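Local atomic coordinates of NADP-dependent alcohol dehydrogenase 6 (Saccharomyces cerevisiae, PDB entry 1PIW), a protein that reduces a broad range of aromatic and aliphatic aldehydes to primary alcohols with NADPH, working as a zinc-dependent medium-chain alcohol dehydrogenase. Residues Pro28-Asp33 with Asp127-Gln132; Ala95-Cys100 with Val118-Gln123; Ser170-Asn175 with Phe244-Val249. All blocks are in the same frame, centred on the assembly; numbering follows the deposited sequence.

Contact 1 (Pro28-Asp33 with Asp127-Gln132)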
ATOM      1  N   PRO A  28      25.388  24.968  22.329  1.00 44.84           N
ATOM      2  CA  PRO A  28      25.048  24.539  20.969  1.00 43.75           C
ATOM      3  C   PRO A  28      25.621  23.144  20.822  1.00 43.29           C
ATOM      4  O   PRO A  28      26.359  22.685  21.695  1.00 45.53           O
ATOM      5  CB  PRO A  28      25.799  25.530  20.080  1.00 42.14           C
ATOM      6  CG  PRO A  28      26.061  26.689  20.972  1.00 43.38           C
ATOM      7  CD  PRO A  28      26.367  26.059  22.300  1.00 43.29           C
ATOM      8  N   LYS A  29      25.298  22.453  19.742  1.00 40.89           N
ATOM      9  CA  LYS A  29      25.879  21.135  19.573  1.00 38.54           C
ATOM     10  C   LYS A  29      27.321  21.342  19.107  1.00 37.75           C
ATOM     11  O   LYS A  29      27.683  22.413  18.613  1.00 35.90           O
ATOM     12  CB  LYS A  29      25.110  20.328  18.525  1.00 37.39           C
ATOM     13  CG  LYS A  29      25.466  20.643  17.080  1.00 35.83           C
ATOM     14  CD  LYS A  29      24.775  19.682  16.138  1.00 37.12           C
ATOM     15  CE  LYS A  29      25.378  19.696  14.751  1.00 36.94           C
ATOM     16  NZ  LYS A  29      26.672  18.975  14.719  1.00 39.88           N
ATOM     17  N   PRO A  30      28.177  20.334  19.286  1.00 37.51           N
ATOM     18  CA  PRO A  30      29.532  20.580  18.807  1.00 38.54           C
ATOM     19  C   PRO A  30      29.470  20.881  17.305  1.00 39.24           C
ATOM     20  O   PRO A  30      28.668  20.296  16.577  1.00 37.08           O
ATOM     21  CB  PRO A  30      30.255  19.274  19.138  1.00 38.93           C
ATOM     22  CG  PRO A  30      29.153  18.257  19.190  1.00 37.71           C
ATOM     23  CD  PRO A  30      28.057  18.997  19.885  1.00 37.44           C
ATOM     24  N   PHE A  31      30.312  21.808  16.857  1.00 41.18           N
ATOM     25  CA  PHE A  31      30.355  22.215  15.453  1.00 42.07           C
ATOM     26  C   PHE A  31      31.201  21.264  14.609  1.00 42.62           C
ATOM     27  O   PHE A  31      32.370  21.043  14.898  1.00 41.84           O
ATOM     28  CB  PHE A  31      30.910  23.635  15.355  1.00 39.70           C
ATOM     29  CG  PHE A  31      30.587  24.318  14.070  1.00 37.57           C
ATOM     30  CD1 PHE A  31      30.077  25.610  14.074  1.00 37.68           C
ATOM     31  CD2 PHE A  31      30.788  23.678  12.857  1.00 36.88           C
ATOM     32  CE1 PHE A  31      29.768  26.263  12.888  1.00 37.38           C
ATOM     33  CE2 PHE A  31      30.486  24.314  11.663  1.00 38.41           C
ATOM     34  CZ  PHE A  31      29.971  25.614  11.678  1.00 39.03           C
ATOM     35  N   TYR A  32      30.603  20.715  13.557  1.00 44.75           N
ATOM     36  CA  TYR A  32      31.299  19.776  12.695  1.00 46.53           C
ATOM     37  C   TYR A  32      31.610  20.287  11.305  1.00 48.10           C
ATOM     38  O   TYR A  32      31.021  21.256  10.833  1.00 48.45           O
ATOM     39  CB  TYR A  32      30.531  18.459  12.652  1.00 46.74           C
ATOM     40  CG  TYR A  32      30.616  17.760  13.989  1.00 48.40           C
ATOM     41  CD1 TYR A  32      29.524  17.080  14.530  1.00 49.67           C
ATOM     42  CD2 TYR A  32      31.780  17.843  14.750  1.00 47.44           C
ATOM     43  CE1 TYR A  32      29.590  16.508  15.810  1.00 49.95           C
ATOM     44  CE2 TYR A  32      31.860  17.280  16.011  1.00 49.44           C
ATOM     45  CZ  TYR A  32      30.769  16.617  16.545  1.00 50.38           C
ATOM     46  OH  TYR A  32      30.868  16.092  17.818  1.00 48.76           O
ATOM     47  N   ASP A  33      32.566  19.616  10.672  1.00 50.61           N
ATOM     48  CA  ASP A  33      33.084  19.960   9.349  1.00 52.17           C
ATOM     49  C   ASP A  33      32.116  20.448   8.274  1.00 51.41           C
ATOM     50  O   ASP A  33      32.495  21.271   7.439  1.00 50.08           O
ATOM     51  CB  ASP A  33      33.901  18.778   8.840  1.00 55.14           C
ATOM     52  CG  ASP A  33      35.071  18.451   9.758  1.00 58.56           C
ATOM     53  OD1 ASP A  33      35.508  17.276   9.783  1.00 62.46           O
ATOM     54  OD2 ASP A  33      35.564  19.372  10.451  1.00 57.97           O
ATOM     55  N   ASP A 127      27.141  11.658  18.993  1.00 46.20           N
ATOM     56  CA  ASP A 127      27.944  12.227  20.066  1.00 45.35           C
ATOM     57  C   ASP A 127      27.163  12.343  21.347  1.00 45.06           C
ATOM     58  O   ASP A 127      27.738  12.618  22.394  1.00 46.25           O
ATOM     59  CB  ASP A 127      28.519  13.603  19.689  1.00 47.28           C
ATOM     60  CG  ASP A 127      27.458  14.592  19.239  1.00 49.64           C
ATOM     61  OD1 ASP A 127      26.429  14.719  19.931  1.00 51.39           O
ATOM     62  OD2 ASP A 127      27.660  15.258  18.193  1.00 51.89           O
ATOM     63  N   GLY A 128      25.850  12.146  21.259  1.00 44.03           N
ATOM     64  CA  GLY A 128      25.009  12.209  22.439  1.00 41.62           C
ATOM     65  C   GLY A 128      24.275  13.509  22.682  1.00 41.14           C
ATOM     66  O   GLY A 128      23.448  13.595  23.591  1.00 41.28           O
ATOM     67  N   TYR A 129      24.576  14.527  21.886  1.00 40.57           N
ATOM     68  CA  TYR A 129      23.918  15.821  22.028  1.00 39.69           C
ATOM     69  C   TYR A 129      22.508  15.712  21.476  1.00 40.09           C
ATOM     70  O   TYR A 129      22.315  15.241  20.356  1.00 40.35           O
ATOM     71  CB  TYR A 129      24.675  16.890  21.246  1.00 38.92           C
ATOM     72  CG  TYR A 129      24.075  18.265  21.349  1.00 37.79           C
ATOM     73  CD1 TYR A 129      24.664  19.239  22.153  1.00 36.97           C
ATOM     74  CD2 TYR A 129      22.916  18.597  20.650  1.00 38.18           C
ATOM     75  CE1 TYR A 129      24.125  20.509  22.265  1.00 38.68           C
ATOM     76  CE2 TYR A 129      22.362  19.870  20.753  1.00 41.56           C
ATOM     77  CZ  TYR A 129      22.975  20.822  21.565  1.00 41.75           C
ATOM     78  OH  TYR A 129      22.440  22.087  21.675  1.00 44.48           O
ATOM     79  N   VAL A 130      21.523  16.151  22.254  1.00 40.31           N
ATOM     80  CA  VAL A 130      20.138  16.085  21.799  1.00 39.00           C
ATOM     81  C   VAL A 130      19.696  17.334  21.027  1.00 37.29           C
ATOM     82  O   VAL A 130      19.509  18.407  21.599  1.00 36.38           O
ATOM     83  CB  VAL A 130      19.189  15.854  22.970  1.00 38.85           C
ATOM     84  CG1 VAL A 130      17.770  15.578  22.445  1.00 39.47           C
ATOM     85  CG2 VAL A 130      19.695  14.687  23.797  1.00 38.17           C
ATOM     86  N   SER A 131      19.532  17.156  19.719  1.00 35.60           N
ATOM     87  CA  SER A 131      19.126  18.201  18.784  1.00 33.04           C
ATOM     88  C   SER A 131      18.198  19.246  19.386  1.00 32.63           C
ATOM     89  O   SER A 131      17.191  18.899  19.990  1.00 34.09           O
ATOM     90  CB  SER A 131      18.452  17.551  17.573  1.00 31.37           C
ATOM     91  OG  SER A 131      17.288  16.850  17.963  1.00 28.56           O
ATOM     92  N   GLN A 132      18.523  20.523  19.196  1.00 31.72           N
ATOM     93  CA  GLN A 132      17.712  21.602  19.739  1.00 31.81           C
ATOM     94  C   GLN A 132      17.079  22.501  18.674  1.00 34.46           C
ATOM     95  O   GLN A 132      16.166  22.077  17.980  1.00 35.39           O
ATOM     96  CB  GLN A 132      18.554  22.439  20.697  1.00 30.34           C
ATOM     97  CG  GLN A 132      18.933  21.722  21.952  1.00 30.14           C
ATOM     98  CD  GLN A 132      17.716  21.309  22.740  1.00 33.67           C
ATOM     99  OE1 GLN A 132      16.824  22.125  22.986  1.00 37.61           O
ATOM    100  NE2 GLN A 132      17.666  20.047  23.152  1.00 33.67           N
TER
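Tyr129 holds its CG anti to the backbone N (chi1 -179°), which sets CG on the side of Lys29, and the ring continues from there; Asp127 has its CG between its own N and carbonyl carbon (chi1 54°). Over one face of the Tyr129 ring lies the base of Lys29: Lys29 CB is 3.4 Å from the ring centroid and only 8° off its normal, a CH-pi contact, and CA sits above the same ring nearer the rim. Pro30 slides past the ring in the opposite sense, its CD 4.1 Å from Tyr129 CD1. Lysine suits this place because its apolar base can lie on an aromatic face while its charge is spent elsewhere. The ammonium NZ turns back to make a hydrogen bond of 3.0 Å with Pro30 O, forms a salt bridge with Asp35 and makes a cation-pi contact with Tyr125. Tyr129 OH is hydrogen-bonded to Asp27 O.

The two oxygens of Asp127 divide their work. OD1 accepts from Tyr129 N at 2.7 Å, closing an Asx turn within its loop. OD2 faces the other loop, where it meets the Pro30 ring tip to tip, 3.5 Å from CG, and lies in plane at the edge of the Tyr32 ring, 3.3 Å from CE1. A weak hydrogen bond reaches the same OD2 from Tyr32 OH, also 3.3 Å long.

This is a surface contact between two irregular loops, one leading into strand 35-45 and the other into its antiparallel neighbour, strand 138-142, in the GroES-like part of the enzyme; its recognisable motif is the Asx turn at Asp127.

Contact 2 (Ala95-Cys100 with Val118-Gln123); sequences AQVFSC and VTTYSQ. With ZN (zinc ion), chain C.
Val97 meets segment 118-123 with every carbon of its side chain. Val97 CB lies 3.8 Å from Thr120 CA; beyond it, CG1 comes 3.4 Å from Val118 O and packs on Val118 CG1, while CG2 is 4.1 Å from Thr120 OG1. Valine suits the place because its beta-branch puts two methyls beside CB, one for Val118 and one for Thr120. Its backbone joins in, Val97 N donating to Val118 O at 2.9 Å.

Phe98 faces Val118 as well, so two residues oppose one and form a classic beta bulge. The edge of the Phe98 ring meets the valine, CD2 to CG2 at 3.5 Å, and the rest of the ring leads away. At the start of the pair, Ala95 O accepts a fairly straight bond from Thr120 N (2.7 Å, 160°). The hydroxyl of Thr120 has both this oxygen and Gly94 O near it, which gives threonine a polar use in a buried spot. Gln96 NE2 bonds to Phe98 O at 2.8 Å and to Glu111 O.

Two residues beyond Phe98, Cys100 SG binds the second zinc ion at 2.3 Å together with Cys103, Cys106 and Cys114. The short, weakly bonded antiparallel ribbon of 96-98 and 118-119 brings together the chain ends on either side of the zinc-binding loop with helix 104-107. Ala95 follows soon after strand 90-93 and lies near Leu301 and the catalytic-zinc ligand Cys163, and Tyr121 packs against helix 47-53.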
ATOM      1  N   ALA A  95      12.437  19.371   9.185  1.00 31.97           N
ATOM      2  CA  ALA A  95      12.435  18.368  10.234  1.00 31.51           C
ATOM      3  C   ALA A  95      13.667  17.503  10.316  1.00 29.80           C
ATOM      4  O   ALA A  95      14.123  17.243  11.408  1.00 30.40           O
ATOM      5  CB  ALA A  95      11.208  17.498  10.113  1.00 35.02           C
ATOM      6  N   GLN A  96      14.205  17.034   9.193  1.00 29.25           N
ATOM      7  CA  GLN A  96      15.413  16.209   9.282  1.00 30.65           C
ATOM      8  C   GLN A  96      16.629  17.126   9.420  1.00 30.85           C
ATOM      9  O   GLN A  96      16.617  18.259   8.941  1.00 33.16           O
ATOM     10  CB  GLN A  96      15.587  15.285   8.070  1.00 31.17           C
ATOM     11  CG  GLN A  96      16.535  14.136   8.375  1.00 31.14           C
ATOM     12  CD  GLN A  96      16.630  13.117   7.265  1.00 32.51           C
ATOM     13  OE1 GLN A  96      15.661  12.853   6.564  1.00 33.44           O
ATOM     14  NE2 GLN A  96      17.802  12.518   7.117  1.00 34.59           N
ATOM     15  N   VAL A  97      17.690  16.632  10.043  1.00 28.92           N
ATOM     16  CA  VAL A  97      18.840  17.474  10.285  1.00 27.12           C
ATOM     17  C   VAL A  97      20.154  16.712  10.103  1.00 30.61           C
ATOM     18  O   VAL A  97      21.258  17.267  10.246  1.00 29.76           O
ATOM     19  CB  VAL A  97      18.710  18.033  11.717  1.00 23.85           C
ATOM     20  CG1 VAL A  97      19.454  17.159  12.700  1.00 19.22           C
ATOM     21  CG2 VAL A  97      19.131  19.458  11.760  1.00 23.31           C
ATOM     22  N   PHE A  98      20.029  15.431   9.776  1.00 33.90           N
ATOM     23  CA  PHE A  98      21.201  14.587   9.593  1.00 36.83           C
ATOM     24  C   PHE A  98      20.900  13.235   8.962  1.00 38.24           C
ATOM     25  O   PHE A  98      19.807  12.686   9.114  1.00 39.42           O
ATOM     26  CB  PHE A  98      21.910  14.347  10.921  1.00 37.01           C
ATOM     27  CG  PHE A  98      23.148  13.530  10.781  1.00 39.27           C
ATOM     28  CD1 PHE A  98      24.312  14.096  10.256  1.00 39.66           C
ATOM     29  CD2 PHE A  98      23.142  12.178  11.103  1.00 40.81           C
ATOM     30  CE1 PHE A  98      25.453  13.331  10.052  1.00 39.46           C
ATOM     31  CE2 PHE A  98      24.284  11.398  10.903  1.00 42.31           C
ATOM     32  CZ  PHE A  98      25.442  11.980  10.373  1.00 40.64           C
ATOM     33  N   SER A  99      21.902  12.698   8.272  1.00 39.34           N
ATOM     34  CA  SER A  99      21.790  11.421   7.586  1.00 39.49           C
ATOM     35  C   SER A  99      23.207  10.899   7.355  1.00 39.55           C
ATOM     36  O   SER A  99      24.155  11.687   7.281  1.00 39.17           O
ATOM     37  CB  SER A  99      21.072  11.635   6.255  1.00 38.82           C
ATOM     38  OG  SER A  99      20.635  10.409   5.725  1.00 42.65           O
ATOM     39  N   CYS A 100      23.368   9.581   7.244  1.00 40.19           N
ATOM     40  CA  CYS A 100      24.709   9.029   7.041  1.00 40.60           C
ATOM     41  C   CYS A 100      25.281   9.491   5.714  1.00 41.27           C
ATOM     42  O   CYS A 100      26.486   9.458   5.509  1.00 41.32           O
ATOM     43  CB  CYS A 100      24.686   7.505   7.093  1.00 38.65           C
ATOM     44  SG  CYS A 100      24.253   6.729   5.555  1.00 38.11           S
ATOM     45  N   VAL A 118      18.242  11.583  11.840  1.00 32.86           N
ATOM     46  CA  VAL A 118      18.205  12.438  13.029  1.00 32.78           C
ATOM     47  C   VAL A 118      17.266  13.634  12.883  1.00 31.33           C
ATOM     48  O   VAL A 118      17.422  14.464  11.991  1.00 29.08           O
ATOM     49  CB  VAL A 118      19.591  12.977  13.397  1.00 31.22           C
ATOM     50  CG1 VAL A 118      19.522  13.674  14.731  1.00 30.15           C
ATOM     51  CG2 VAL A 118      20.574  11.854  13.453  1.00 33.63           C
ATOM     52  N   THR A 119      16.304  13.734  13.787  1.00 29.85           N
ATOM     53  CA  THR A 119      15.360  14.814  13.704  1.00 31.07           C
ATOM     54  C   THR A 119      15.894  16.092  14.334  1.00 31.08           C
ATOM     55  O   THR A 119      16.686  16.055  15.266  1.00 32.30           O
ATOM     56  CB  THR A 119      14.031  14.394  14.335  1.00 32.18           C
ATOM     57  OG1 THR A 119      13.131  15.511  14.366  1.00 35.12           O
ATOM     58  CG2 THR A 119      14.271  13.865  15.737  1.00 34.50           C
ATOM     59  N   THR A 120      15.449  17.220  13.789  1.00 31.71           N
ATOM     60  CA  THR A 120      15.842  18.558  14.215  1.00 32.18           C
ATOM     61  C   THR A 120      15.941  18.805  15.705  1.00 33.65           C
ATOM     62  O   THR A 120      16.847  19.509  16.142  1.00 34.74           O
ATOM     63  CB  THR A 120      14.900  19.599  13.608  1.00 31.59           C
ATOM     64  OG1 THR A 120      15.088  19.619  12.185  1.00 29.84           O
ATOM     65  CG2 THR A 120      15.158  20.984  14.200  1.00 28.18           C
ATOM     66  N   TYR A 121      15.010  18.257  16.478  1.00 35.64           N
ATOM     67  CA  TYR A 121      15.034  18.416  17.933  1.00 36.95           C
ATOM     68  C   TYR A 121      14.594  17.146  18.643  1.00 38.69           C
ATOM     69  O   TYR A 121      13.919  16.299  18.063  1.00 39.63           O
ATOM     70  CB  TYR A 121      14.139  19.580  18.379  1.00 35.40           C
ATOM     71  CG  TYR A 121      12.689  19.494  17.928  1.00 35.86           C
ATOM     72  CD1 TYR A 121      12.220  20.271  16.860  1.00 36.55           C
ATOM     73  CD2 TYR A 121      11.789  18.640  18.558  1.00 32.70           C
ATOM     74  CE1 TYR A 121      10.896  20.194  16.432  1.00 32.74           C
ATOM     75  CE2 TYR A 121      10.462  18.557  18.138  1.00 31.89           C
ATOM     76  CZ  TYR A 121      10.024  19.334  17.072  1.00 32.70           C
ATOM     77  OH  TYR A 121       8.719  19.232  16.639  1.00 30.44           O
ATOM     78  N   SER A 122      15.004  17.007  19.896  1.00 40.95           N
ATOM     79  CA  SER A 122      14.621  15.857  20.714  1.00 43.76           C
ATOM     80  C   SER A 122      15.234  14.522  20.381  1.00 43.83           C
ATOM     81  O   SER A 122      14.651  13.487  20.708  1.00 44.75           O
ATOM     82  CB  SER A 122      13.107  15.679  20.699  1.00 45.18           C
ATOM     83  OG  SER A 122      12.484  16.737  21.401  1.00 51.44           O
ATOM     84  N   GLN A 123      16.383  14.531  19.715  1.00 43.60           N
ATOM     85  CA  GLN A 123      17.064  13.288  19.376  1.00 41.00           C
ATOM     86  C   GLN A 123      18.536  13.474  19.643  1.00 40.82           C
ATOM     87  O   GLN A 123      19.095  14.554  19.421  1.00 39.28           O
ATOM     88  CB  GLN A 123      16.873  12.898  17.899  1.00 39.67           C
ATOM     89  CG  GLN A 123      17.283  11.441  17.602  1.00 38.85           C
ATOM     90  CD  GLN A 123      17.001  10.984  16.166  1.00 36.82           C
ATOM     91  OE1 GLN A 123      16.025  11.396  15.549  1.00 38.65           O
ATOM     92  NE2 GLN A 123      17.851  10.112  15.648  1.00 33.27           N
TER
HETATM   93 ZN    ZN C1501      22.043   6.859   4.979  1.00 40.31          ZN

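Contact 3 (Ser170-Asn175 with Phe244-Val249); sequences SPLVRN and FDLIVV
Leu172 and Leu246 carry the apolar part of this contact, their side chains crossing at about a right angle with CD2 against CD2 at 3.4 Å. The same Leu172 methyl reaches Val248 CG2 at 3.9 Å, so one branch of the helix leucine serves two strand residues. Leu246 keeps its CG anti to the backbone N (chi1 162°); beyond it, CD1 rests 3.6 Å from Asn175 CB, and CD2, the methyl that meets Leu172, also nears Asn175 CB. Pro171 adds a looser touch, CG to Val248 CG1 at 4.5 Å. Alternation along the strand explains the choice of residues: Leu246 and Val248 point to the helix, while Ile247 between them turns to the other side of the sheet.

No hydrogen bond crosses the interface; the polar work is done within the helix end. Pro171 O accepts from Asn175 N at 2.9 Å and, through a bent hydrogen bond (130°), from Asn175 ND2, the two donors coming from opposite faces of its plane. Asn175, the first residue to leave helical angles, suits this end because its amide adds a second donor to that carbonyl while OD1 accepts from Arg271.

Helix 161-174 ends here on one face of the parallel Rossmann sheet that binds NADP. The axes of 170-174 and 246-249 lie 9.4 Å apart and run almost antiparallel, at 168°. Strand 244-249 is flanked by strands 182-186 and 270-274, and the helix and the residue after it touch both: Leu172 packs on Val183, Pro171 and Asn175 on Val273.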
ATOM      1  N   SER A 170       5.999  15.075  -0.498  1.00 28.84           N
ATOM      2  CA  SER A 170       6.682  13.834  -0.820  1.00 31.73           C
ATOM      3  C   SER A 170       5.710  12.716  -1.212  1.00 33.79           C
ATOM      4  O   SER A 170       5.851  12.107  -2.275  1.00 34.56           O
ATOM      5  CB  SER A 170       7.557  13.386   0.345  1.00 30.91           C
ATOM      6  OG  SER A 170       8.622  12.595  -0.132  1.00 28.99           O
ATOM      7  N   PRO A 171       4.709  12.425  -0.367  1.00 34.74           N
ATOM      8  CA  PRO A 171       3.783  11.358  -0.762  1.00 34.98           C
ATOM      9  C   PRO A 171       3.001  11.685  -2.037  1.00 34.62           C
ATOM     10  O   PRO A 171       2.761  10.808  -2.875  1.00 34.26           O
ATOM     11  CB  PRO A 171       2.878  11.209   0.464  1.00 33.48           C
ATOM     12  CG  PRO A 171       2.910  12.561   1.077  1.00 34.46           C
ATOM     13  CD  PRO A 171       4.364  12.947   0.964  1.00 35.09           C
ATOM     14  N   LEU A 172       2.612  12.948  -2.190  1.00 34.29           N
ATOM     15  CA  LEU A 172       1.857  13.346  -3.373  1.00 33.36           C
ATOM     16  C   LEU A 172       2.627  13.042  -4.652  1.00 33.00           C
ATOM     17  O   LEU A 172       2.128  12.315  -5.502  1.00 33.47           O
ATOM     18  CB  LEU A 172       1.489  14.828  -3.305  1.00 31.44           C
ATOM     19  CG  LEU A 172       0.341  15.166  -2.351  1.00 28.53           C
ATOM     20  CD1 LEU A 172       0.050  16.664  -2.398  1.00 26.64           C
ATOM     21  CD2 LEU A 172      -0.880  14.366  -2.743  1.00 25.73           C
ATOM     22  N   VAL A 173       3.838  13.582  -4.784  1.00 32.65           N
ATOM     23  CA  VAL A 173       4.667  13.329  -5.964  1.00 33.03           C
ATOM     24  C   VAL A 173       4.855  11.832  -6.146  1.00 34.26           C
ATOM     25  O   VAL A 173       4.385  11.228  -7.103  1.00 36.36           O
ATOM     26  CB  VAL A 173       6.078  13.906  -5.830  1.00 31.95           C
ATOM     27  CG1 VAL A 173       6.743  13.893  -7.157  1.00 31.89           C
ATOM     28  CG2 VAL A 173       6.039  15.291  -5.290  1.00 34.12           C
ATOM     29  N   ARG A 174       5.557  11.233  -5.207  1.00 35.35           N
ATOM     30  CA  ARG A 174       5.807   9.813  -5.269  1.00 36.24           C
ATOM     31  C   ARG A 174       4.588   8.987  -5.680  1.00 37.93           C
ATOM     32  O   ARG A 174       4.726   7.996  -6.377  1.00 39.98           O
ATOM     33  CB  ARG A 174       6.328   9.334  -3.915  1.00 34.16           C
ATOM     34  CG  ARG A 174       7.560  10.089  -3.460  1.00 30.57           C
ATOM     35  CD  ARG A 174       8.298   9.370  -2.348  1.00 27.14           C
ATOM     36  NE  ARG A 174       9.568  10.023  -2.056  1.00 23.94           N
ATOM     37  CZ  ARG A 174      10.600   9.408  -1.503  1.00 22.28           C
ATOM     38  NH1 ARG A 174      10.496   8.122  -1.194  1.00 24.25           N
ATOM     39  NH2 ARG A 174      11.725  10.071  -1.260  1.00 19.58           N
ATOM     40  N   ASN A 175       3.392   9.393  -5.283  1.00 38.96           N
ATOM     41  CA  ASN A 175       2.222   8.598  -5.621  1.00 40.48           C
ATOM     42  C   ASN A 175       1.334   9.073  -6.773  1.00 42.98           C
ATOM     43  O   ASN A 175       0.119   8.839  -6.792  1.00 41.70           O
ATOM     44  CB  ASN A 175       1.405   8.387  -4.360  1.00 40.37           C
ATOM     45  CG  ASN A 175       2.171   7.627  -3.323  1.00 40.15           C
ATOM     46  OD1 ASN A 175       2.518   6.472  -3.529  1.00 39.86           O
ATOM     47  ND2 ASN A 175       2.457   8.271  -2.201  1.00 41.58           N
ATOM     48  N   PHE A 244     -11.124   8.004  -5.879  1.00 48.78           N
ATOM     49  CA  PHE A 244      -9.775   8.480  -5.565  1.00 47.22           C
ATOM     50  C   PHE A 244      -8.578   7.667  -6.016  1.00 46.31           C
ATOM     51  O   PHE A 244      -8.539   6.449  -5.854  1.00 46.59           O
ATOM     52  CB  PHE A 244      -9.643   8.690  -4.055  1.00 45.20           C
ATOM     53  CG  PHE A 244     -10.557   9.736  -3.513  1.00 41.42           C
ATOM     54  CD1 PHE A 244     -10.365  11.073  -3.837  1.00 39.25           C
ATOM     55  CD2 PHE A 244     -11.629   9.383  -2.710  1.00 40.17           C
ATOM     56  CE1 PHE A 244     -11.226  12.040  -3.373  1.00 38.63           C
ATOM     57  CE2 PHE A 244     -12.496  10.345  -2.239  1.00 40.17           C
ATOM     58  CZ  PHE A 244     -12.294  11.680  -2.572  1.00 39.38           C
ATOM     59  N   ASP A 245      -7.590   8.366  -6.561  1.00 45.34           N
ATOM     60  CA  ASP A 245      -6.356   7.729  -6.991  1.00 45.94           C
ATOM     61  C   ASP A 245      -5.444   7.631  -5.781  1.00 46.73           C
ATOM     62  O   ASP A 245      -4.826   6.596  -5.524  1.00 49.15           O
ATOM     63  CB  ASP A 245      -5.636   8.568  -8.040  1.00 45.26           C
ATOM     64  CG  ASP A 245      -6.228   8.418  -9.402  1.00 45.64           C
ATOM     65  OD1 ASP A 245      -6.607   7.277  -9.735  1.00 45.98           O
ATOM     66  OD2 ASP A 245      -6.296   9.427 -10.139  1.00 45.01           O
ATOM     67  N   LEU A 246      -5.375   8.728  -5.035  1.00 45.28           N
ATOM     68  CA  LEU A 246      -4.520   8.822  -3.867  1.00 42.25           C
ATOM     69  C   LEU A 246      -5.184   9.626  -2.756  1.00 41.30           C
ATOM     70  O   LEU A 246      -5.846  10.626  -3.020  1.00 41.90           O
ATOM     71  CB  LEU A 246      -3.223   9.507  -4.275  1.00 40.92           C
ATOM     72  CG  LEU A 246      -2.373  10.089  -3.161  1.00 40.54           C
ATOM     73  CD1 LEU A 246      -1.626   8.966  -2.496  1.00 41.40           C
ATOM     74  CD2 LEU A 246      -1.413  11.112  -3.724  1.00 40.88           C
ATOM     75  N   ILE A 247      -5.012   9.180  -1.517  1.00 39.37           N
ATOM     76  CA  ILE A 247      -5.558   9.883  -0.364  1.00 39.18           C
ATOM     77  C   ILE A 247      -4.437   9.997   0.660  1.00 41.05           C
ATOM     78  O   ILE A 247      -3.773   9.007   0.972  1.00 42.21           O
ATOM     79  CB  ILE A 247      -6.732   9.125   0.285  1.00 37.39           C
ATOM     80  CG1 ILE A 247      -7.993   9.303  -0.541  1.00 36.64           C
ATOM     81  CG2 ILE A 247      -6.981   9.640   1.687  1.00 37.12           C
ATOM     82  CD1 ILE A 247      -9.209   8.669   0.095  1.00 36.38           C
ATOM     83  N   VAL A 248      -4.218  11.202   1.171  1.00 41.20           N
ATOM     84  CA  VAL A 248      -3.176  11.426   2.163  1.00 42.36           C
ATOM     85  C   VAL A 248      -3.850  11.765   3.481  1.00 45.10           C
ATOM     86  O   VAL A 248      -4.645  12.698   3.550  1.00 46.96           O
ATOM     87  CB  VAL A 248      -2.244  12.595   1.756  1.00 39.97           C
ATOM     88  CG1 VAL A 248      -1.217  12.845   2.820  1.00 37.62           C
ATOM     89  CG2 VAL A 248      -1.546  12.273   0.466  1.00 39.81           C
ATOM     90  N   VAL A 249      -3.547  10.998   4.524  1.00 47.26           N
ATOM     91  CA  VAL A 249      -4.133  11.245   5.835  1.00 48.22           C
ATOM     92  C   VAL A 249      -3.175  12.115   6.633  1.00 48.85           C
ATOM     93  O   VAL A 249      -2.045  11.716   6.899  1.00 48.24           O
ATOM     94  CB  VAL A 249      -4.387   9.933   6.591  1.00 48.54           C
ATOM     95  CG1 VAL A 249      -5.099  10.220   7.909  1.00 47.60           C
ATOM     96  CG2 VAL A 249      -5.220   9.001   5.729  1.00 47.34           C
TER

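Overall arrangement
Contact 1 lies at the surface, whereas contacts 2 and 3 are buried. Contacts 1 and 2 belong to the same half of the subunit: contact 2 is nested in the chain loop that contact 1 closes, and Ser131 ties them through bonds to Thr119 and Gln123. Contact 3 stands apart in the nucleotide-binding half, its centre about 35 Å from that of contact 1 and about 24 Å from that of contact 2. Chemistry follows place: a ring face, a ring edge, a carboxylate and a proline join exposed loops in contact 1, backbone bonds join strands beside a zinc site in contact 2, and aliphatic branches seat a helix on a sheet in contact 3.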